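Local coordinates for nuclease-like protein (Chaetomium thermophilum, PDB 6GRB) that probably resolves four-way DNA junctions as a GEN1-type nuclease, cutting Holliday junctions and 5'-flaps with the help of bound metal ions, at residues A[446-449]-A[450-454]. Numbering follows the deposited sequence.
Sequences TILK and LGVPV
L448 and V452 meet at the C-terminal end of helix 445-451, V452 just past it, where the chain kinks into helix 453-464 in a region matching the Gen1 C-terminal domain family (SH3 clan). V452 N donates to L448 O (3.1 Å) and G451 N to I447 O (3.3 Å), both in the i+4 to i pattern of an alpha-helix. L450 N makes a weak bond to T446 O and another weak one to I447 O. V452 then leaves helical geometry, with phi -125° and psi 61°, and occupies the N-cap position of helix 453-464.

The L450 side chain climbs back over the preceding turn: CB lies 3.7 Å from I447 O, CG 3.3 Å and CD1 3.8 Å from T446 O, and it also packs on L339 of helix 318-340. V452 CG2, between its backbone N and carbonyl carbon (CG1 chi1 -77°), comes to 3.2 Å from L448 O and 4.0 Å from L448 CB, with L448 CD2 almost as near. These two side chains lie side by side; L448 packs on L380 and V382 of strand 377-384, setting the helix end against the three-stranded antiparallel sheet, while V452 packs on V362 in a loop. Across the kink, P453, which has no amide hydrogen to donate, rests its ring on the preceding turn, its CB 3.3 Å from K449 O.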
loop_
_atom_site.group_PDB
_atom_site.type_symbol
_atom_site.label_atom_id
_atom_site.label_comp_id
_atom_site.label_asym_id
_atom_site.label_seq_id
_atom_site.Cartn_x
_atom_site.Cartn_y
_atom_site.Cartn_z
ATOM N N THR A 446 6.846 -15.827 -13.379
ATOM C CA THR A 446 7.579 -14.823 -14.134
ATOM C C THR A 446 8.753 -14.267 -13.339
ATOM O O THR A 446 9.741 -13.819 -13.935
ATOM C CB THR A 446 6.659 -13.697 -14.629
ATOM O OG1 THR A 446 6.016 -13.056 -13.528
ATOM C CG2 THR A 446 5.629 -14.215 -15.591
ATOM N N ILE A 447 8.702 -14.322 -12.007
ATOM C CA ILE A 447 9.904 -13.965 -11.256
ATOM C C ILE A 447 11.008 -14.995 -11.504
ATOM O O ILE A 447 12.191 -14.651 -11.574
ATOM C CB ILE A 447 9.581 -13.789 -9.755
ATOM C CG1 ILE A 447 8.841 -12.477 -9.530
ATOM C CG2 ILE A 447 10.850 -13.809 -8.906
ATOM C CD1 ILE A 447 8.693 -12.101 -8.094
ATOM N N LEU A 448 10.644 -16.254 -11.709
ATOM C CA LEU A 448 11.650 -17.286 -11.942
ATOM C C LEU A 448 12.212 -17.244 -13.363
ATOM O O LEU A 448 13.356 -17.658 -13.586
ATOM C CB LEU A 448 11.060 -18.667 -11.646
ATOM C CG LEU A 448 10.570 -19.005 -10.238
ATOM C CD1 LEU A 448 10.163 -20.465 -10.198
ATOM C CD2 LEU A 448 11.625 -18.717 -9.202
ATOM N N LYS A 449 11.435 -16.774 -14.338
ATOM C CA LYS A 449 11.992 -16.660 -15.676
ATOM C C LYS A 449 13.066 -15.583 -15.742
ATOM O O LYS A 449 13.960 -15.674 -16.589
ATOM C CB LYS A 449 10.878 -16.395 -16.684
ATOM C CG LYS A 449 9.919 -17.573 -16.846
ATOM C CD LYS A 449 8.819 -17.262 -17.833
ATOM C CE LYS A 449 7.881 -18.437 -18.014
ATOM N NZ LYS A 449 6.755 -18.172 -18.968
ATOM N N LEU A 450 13.019 -14.604 -14.830
ATOM C CA LEU A 450 13.985 -13.512 -14.805
ATOM C C LEU A 450 15.277 -13.920 -14.104
ATOM O O LEU A 450 16.382 -13.617 -14.579
ATOM C CB LEU A 450 13.367 -12.292 -14.105
ATOM C CG LEU A 450 12.096 -11.707 -14.739
ATOM C CD1 LEU A 450 11.618 -10.481 -13.958
ATOM C CD2 LEU A 450 12.300 -11.399 -16.235
ATOM N N GLY A 451 15.154 -14.605 -12.975
ATOM C CA GLY A 451 16.290 -14.847 -12.112
ATOM C C GLY A 451 16.995 -16.150 -12.395
ATOM O O GLY A 451 18.227 -16.200 -12.390
ATOM N N VAL A 452 16.228 -17.205 -12.660
ATOM C CA VAL A 452 16.788 -18.523 -12.947
ATOM C C VAL A 452 16.279 -19.047 -14.287
ATOM O O VAL A 452 15.667 -20.124 -14.339
ATOM C CB VAL A 452 16.474 -19.505 -11.812
ATOM C CG1 VAL A 452 17.391 -19.227 -10.633
ATOM C CG2 VAL A 452 15.017 -19.379 -11.401
ATOM N N PRO A 453 16.551 -18.349 -15.397
ATOM C CA PRO A 453 15.871 -18.689 -16.659
ATOM C C PRO A 453 16.142 -20.087 -17.208
ATOM O O PRO A 453 15.219 -20.684 -17.783
ATOM C CB PRO A 453 16.373 -17.599 -17.621
ATOM C CG PRO A 453 17.621 -17.052 -16.992
ATOM C CD PRO A 453 17.356 -17.118 -15.530
ATOM N N VAL A 454 17.359 -20.631 -17.102
ATOM C CA VAL A 454 17.565 -21.909 -17.777
ATOM C C VAL A 454 17.077 -23.078 -16.927
ATOM O O VAL A 454 16.923 -24.192 -17.449
ATOM C CB VAL A 454 19.026 -22.094 -18.243
ATOM C CG1 VAL A 454 19.388 -21.008 -19.238
ATOM C CG2 VAL A 454 20.011 -22.095 -17.103
#